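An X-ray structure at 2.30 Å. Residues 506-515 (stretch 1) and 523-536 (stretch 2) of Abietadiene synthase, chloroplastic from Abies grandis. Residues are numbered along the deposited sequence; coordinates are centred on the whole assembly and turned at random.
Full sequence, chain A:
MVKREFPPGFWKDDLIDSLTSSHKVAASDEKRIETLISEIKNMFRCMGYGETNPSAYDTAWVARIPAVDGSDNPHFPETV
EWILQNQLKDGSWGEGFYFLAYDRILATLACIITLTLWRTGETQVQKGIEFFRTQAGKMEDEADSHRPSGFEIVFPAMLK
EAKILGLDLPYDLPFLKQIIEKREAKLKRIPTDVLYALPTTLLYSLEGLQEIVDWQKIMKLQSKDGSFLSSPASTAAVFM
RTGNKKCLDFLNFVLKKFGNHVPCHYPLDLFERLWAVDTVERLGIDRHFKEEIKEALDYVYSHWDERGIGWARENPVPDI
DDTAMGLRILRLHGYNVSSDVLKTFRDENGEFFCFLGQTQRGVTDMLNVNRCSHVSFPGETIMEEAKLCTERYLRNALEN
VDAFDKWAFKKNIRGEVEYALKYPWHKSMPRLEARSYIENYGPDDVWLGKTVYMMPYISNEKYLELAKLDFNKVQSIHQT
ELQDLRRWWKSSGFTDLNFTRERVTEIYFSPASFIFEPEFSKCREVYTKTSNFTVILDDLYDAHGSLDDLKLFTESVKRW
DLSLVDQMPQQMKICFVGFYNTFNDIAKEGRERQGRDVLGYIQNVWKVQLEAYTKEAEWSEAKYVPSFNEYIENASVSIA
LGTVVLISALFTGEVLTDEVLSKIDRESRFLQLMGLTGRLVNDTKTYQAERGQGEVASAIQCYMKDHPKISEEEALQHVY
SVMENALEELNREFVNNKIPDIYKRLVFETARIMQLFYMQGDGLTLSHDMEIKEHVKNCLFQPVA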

# COMPACT_ATOMS: atom_id res chain seq x y z
N GLU A 506 -13.11 13.91 19.14
CA GLU A 506 -11.80 13.27 19.17
C GLU A 506 -11.97 11.76 19.33
O GLU A 506 -11.26 10.98 18.70
CB GLU A 506 -11.01 13.86 20.34
CG GLU A 506 -9.58 13.42 20.50
CD GLU A 506 -8.89 14.21 21.59
OE1 GLU A 506 -8.75 15.44 21.43
OE2 GLU A 506 -8.49 13.62 22.62
N ILE A 507 -12.92 11.36 20.16
CA ILE A 507 -13.19 9.94 20.41
C ILE A 507 -13.95 9.27 19.27
O ILE A 507 -13.71 8.09 18.97
CB ILE A 507 -13.99 9.76 21.72
CG1 ILE A 507 -13.10 10.09 22.91
CG2 ILE A 507 -14.51 8.33 21.82
CD1 ILE A 507 -13.79 9.92 24.25
N TYR A 508 -14.86 10.00 18.63
CA TYR A 508 -15.64 9.44 17.53
C TYR A 508 -14.75 9.23 16.31
O TYR A 508 -15.02 8.37 15.47
CB TYR A 508 -16.79 10.37 17.17
CG TYR A 508 -17.57 9.89 15.97
CD1 TYR A 508 -18.32 8.72 16.04
CD2 TYR A 508 -17.49 10.55 14.75
CE1 TYR A 508 -18.98 8.22 14.92
CE2 TYR A 508 -18.13 10.06 13.62
CZ TYR A 508 -18.88 8.89 13.72
OH TYR A 508 -19.49 8.37 12.60
N PHE A 509 -13.69 10.02 16.22
CA PHE A 509 -12.75 9.91 15.10
C PHE A 509 -12.18 8.50 14.99
O PHE A 509 -12.06 7.95 13.90
CB PHE A 509 -11.59 10.89 15.29
CG PHE A 509 -10.34 10.50 14.55
CD1 PHE A 509 -10.27 10.61 13.16
CD2 PHE A 509 -9.24 10.00 15.23
CE1 PHE A 509 -9.13 10.22 12.48
CE2 PHE A 509 -8.09 9.61 14.55
CZ PHE A 509 -8.03 9.72 13.17
N SER A 510 -11.82 7.93 16.13
CA SER A 510 -11.22 6.61 16.17
C SER A 510 -11.96 5.54 15.37
O SER A 510 -11.47 5.11 14.33
CB SER A 510 -11.05 6.15 17.63
OG SER A 510 -10.12 6.97 18.29
N PRO A 511 -13.14 5.11 15.83
CA PRO A 511 -13.82 4.08 15.03
C PRO A 511 -14.16 4.55 13.62
O PRO A 511 -14.15 3.76 12.67
CB PRO A 511 -15.05 3.77 15.86
CG PRO A 511 -15.38 5.09 16.46
CD PRO A 511 -14.02 5.61 16.89
N ALA A 512 -14.46 5.83 13.47
CA ALA A 512 -14.81 6.38 12.17
C ALA A 512 -13.66 6.24 11.18
O ALA A 512 -13.88 6.10 9.99
CB ALA A 512 -15.20 7.86 12.32
N SER A 513 -12.44 6.27 11.69
CA SER A 513 -11.28 6.15 10.83
C SER A 513 -11.02 4.74 10.30
O SER A 513 -10.35 4.59 9.28
CB SER A 513 -10.03 6.63 11.58
OG SER A 513 -9.54 5.61 12.44
N PHE A 514 -11.55 3.71 10.97
CA PHE A 514 -11.32 2.34 10.50
C PHE A 514 -12.54 1.49 10.18
O PHE A 514 -12.50 0.72 9.22
CB PHE A 514 -10.35 1.59 11.45
CG PHE A 514 -10.89 1.36 12.84
CD1 PHE A 514 -11.74 0.29 13.11
CD2 PHE A 514 -10.51 2.20 13.89
CE1 PHE A 514 -12.21 0.05 14.41
CE2 PHE A 514 -10.97 1.97 15.19
CZ PHE A 514 -11.82 0.90 15.45
N ILE A 515 -13.62 1.59 10.96
CA ILE A 515 -14.84 0.83 10.65
C ILE A 515 -15.86 1.86 10.19
O ILE A 515 -16.88 2.10 10.83
CB ILE A 515 -15.41 0.04 11.86
CG1 ILE A 515 -15.51 0.95 13.10
CG2 ILE A 515 -14.54 -1.17 12.13
CD1 ILE A 515 -16.33 0.34 14.23
N CYS A 523 -22.20 0.11 15.68
CA CYS A 523 -20.95 -0.29 16.31
C CYS A 523 -20.13 0.96 16.60
O CYS A 523 -19.47 1.04 17.64
CB CYS A 523 -20.16 -1.24 15.39
SG CYS A 523 -18.63 -1.93 16.11
N ARG A 524 -20.16 1.93 15.69
CA ARG A 524 -19.42 3.17 15.88
C ARG A 524 -19.94 3.94 17.10
O ARG A 524 -19.17 4.51 17.89
CB ARG A 524 -19.54 4.06 14.65
CG ARG A 524 -18.68 3.64 13.47
CD ARG A 524 -18.56 4.79 12.48
NE ARG A 524 -19.78 4.97 11.69
CZ ARG A 524 -20.16 4.16 10.70
NH1 ARG A 524 -19.41 3.10 10.38
NH2 ARG A 524 -21.28 4.40 10.03
N GLU A 525 -21.27 3.97 17.23
CA GLU A 525 -21.92 4.68 18.32
C GLU A 525 -21.52 4.07 19.66
O GLU A 525 -21.05 4.77 20.55
CB GLU A 525 -23.45 4.61 18.16
CG GLU A 525 -24.24 5.35 19.23
CD GLU A 525 -25.67 4.84 19.35
OE1 GLU A 525 -26.36 4.74 18.31
OE2 GLU A 525 -26.11 4.53 20.48
N VAL A 526 -21.72 2.77 19.78
CA VAL A 526 -21.40 2.06 21.01
C VAL A 526 -19.90 2.10 21.32
O VAL A 526 -19.51 2.11 22.48
CB VAL A 526 -21.88 0.60 20.95
CG1 VAL A 526 -21.54 -0.11 22.26
CG2 VAL A 526 -23.38 0.56 20.70
N TYR A 527 -19.08 2.13 20.28
CA TYR A 527 -17.63 2.18 20.45
C TYR A 527 -17.29 3.53 21.08
O TYR A 527 -16.52 3.62 22.03
CB TYR A 527 -16.95 2.04 19.08
CG TYR A 527 -15.45 1.89 19.11
CD1 TYR A 527 -14.64 2.92 19.56
CD2 TYR A 527 -14.85 0.71 18.67
CE1 TYR A 527 -13.25 2.78 19.58
CE2 TYR A 527 -13.47 0.57 18.68
CZ TYR A 527 -12.68 1.61 19.14
OH TYR A 527 -11.31 1.46 19.15
N THR A 528 -17.89 4.58 20.53
CA THR A 528 -17.67 5.93 21.00
C THR A 528 -18.14 6.15 22.44
O THR A 528 -17.41 6.73 23.25
CB THR A 528 -18.39 6.93 20.09
OG1 THR A 528 -17.88 6.79 18.76
CG2 THR A 528 -18.19 8.36 20.59
N LYS A 529 -19.34 5.70 22.76
CA LYS A 529 -19.86 5.86 24.12
C LYS A 529 -19.04 5.07 25.12
O LYS A 529 -18.69 5.58 26.18
CB LYS A 529 -21.33 5.43 24.18
CG LYS A 529 -22.27 6.46 23.56
CD LYS A 529 -23.68 5.93 23.42
CE LYS A 529 -24.57 6.97 22.74
NZ LYS A 529 -25.94 6.44 22.44
N THR A 530 -18.71 3.83 24.77
CA THR A 530 -17.92 2.99 25.64
C THR A 530 -16.52 3.56 25.87
O THR A 530 -16.02 3.55 26.99
CB THR A 530 -17.81 1.57 25.08
OG1 THR A 530 -19.12 1.11 24.72
CG2 THR A 530 -17.24 0.64 26.13
N SER A 531 -15.89 4.07 24.81
CA SER A 531 -14.56 4.66 24.93
C SER A 531 -14.62 5.90 25.82
O SER A 531 -13.78 6.09 26.70
CB SER A 531 -14.01 5.07 23.57
OG SER A 531 -13.85 3.95 22.72
N ASN A 532 -15.63 6.74 25.60
CA ASN A 532 -15.78 7.95 26.40
C ASN A 532 -15.93 7.57 27.87
O ASN A 532 -15.39 8.23 28.75
CB ASN A 532 -16.99 8.76 25.94
CG ASN A 532 -16.75 10.25 26.01
OD1 ASN A 532 -16.35 10.78 27.05
ND2 ASN A 532 -16.97 10.94 24.90
N PHE A 533 -16.66 6.49 28.14
CA PHE A 533 -16.83 6.08 29.52
C PHE A 533 -15.55 5.52 30.13
O PHE A 533 -15.35 5.63 31.33
CB PHE A 533 -17.97 5.07 29.66
CG PHE A 533 -19.25 5.70 30.10
CD1 PHE A 533 -20.29 5.92 29.20
CD2 PHE A 533 -19.40 6.14 31.41
CE1 PHE A 533 -21.45 6.57 29.59
CE2 PHE A 533 -20.56 6.80 31.82
CZ PHE A 533 -21.59 7.01 30.90
N THR A 534 -14.67 4.93 29.32
CA THR A 534 -13.42 4.43 29.87
C THR A 534 -12.54 5.63 30.24
O THR A 534 -11.73 5.55 31.16
CB THR A 534 -12.66 3.50 28.88
OG1 THR A 534 -12.33 4.22 27.69
CG2 THR A 534 -13.51 2.31 28.52
N VAL A 535 -12.73 6.74 29.54
CA VAL A 535 -11.97 7.96 29.81
C VAL A 535 -12.48 8.62 31.09
O VAL A 535 -11.69 9.00 31.95
CB VAL A 535 -12.07 8.98 28.65
CG1 VAL A 535 -11.61 10.36 29.11
CG2 VAL A 535 -11.23 8.51 27.49
N ILE A 536 -13.80 8.73 31.19
CA ILE A 536 -14.46 9.33 32.35
C ILE A 536 -14.15 8.55 33.64
O ILE A 536 -13.78 9.14 34.66
CB ILE A 536 -16.00 9.37 32.15
CG1 ILE A 536 -16.36 10.38 31.04
CG2 ILE A 536 -16.70 9.75 33.44
CD1 ILE A 536 -17.84 10.37 30.68

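The two helices run roughly antiparallel, their N-to-C directions 141° apart and their axes 8.7 Å apart at closest approach. The backbones come nearest at Tyr-508 with Thr-528 and at Pro-511 with Arg-524; 622 Å² is buried, both sides summed.

Ile-507 is the knob. With chi1 m and chi2 t its side chain extends into a hole formed by Thr-528, Ser-531, Asn-532 and Val-535. Ile-507 CG2 rests 3.7 Å from Ser-531 CB, while Ile-507 CD1 reaches to 3.4 Å from Asn-532 ND2, an amide nitrogen left without a partner: a tolerated cost of the fit.

The hydroxyls lining this seam are kept busy by their own helix. In the m rotamer, Thr-528 OG1 donates to Arg-524 O (2.8 Å) and Ser-531 OG to Tyr-527 O (2.8 Å), so both residues can pack against carbon without stranding a donor. Thr-528 OG1 also meets the edge of the Tyr-508 ring, 3.4 Å from Tyr-508 CD1; the CB of Tyr-508 points sideways, and with chi1 t the end of the side chain comes nearer the partner helix.

Pro-511, whose nitrogen has no hydrogen to give to the preceding turn, marks the kink in its helix. Its CB sits over one face of Tyr-527, 4.0 Å from the ring centroid, in a CH-pi contact. Phe-514, with chi1 p, brings its edge toward the Tyr-527 face, the planes at 70° and Phe-514 CZ 3.6 Å from Tyr-527 CE2. One tyrosine, in t, thus serves both neighbours.

Arg-524 supplies the single hydrogen bond across the contact. Its CB points sideways, and chi1 m, chi2 t and chi3 m lead the chain past Ala-512, whose CA is 4.1 Å from Arg-524 CD, until Arg-524 NH1 donates to Ile-515 O at 2.8 Å. Ile-515 CD1 packs 3.7 Å from Cys-523 SG, adding an apolar contact beside the buried polar one.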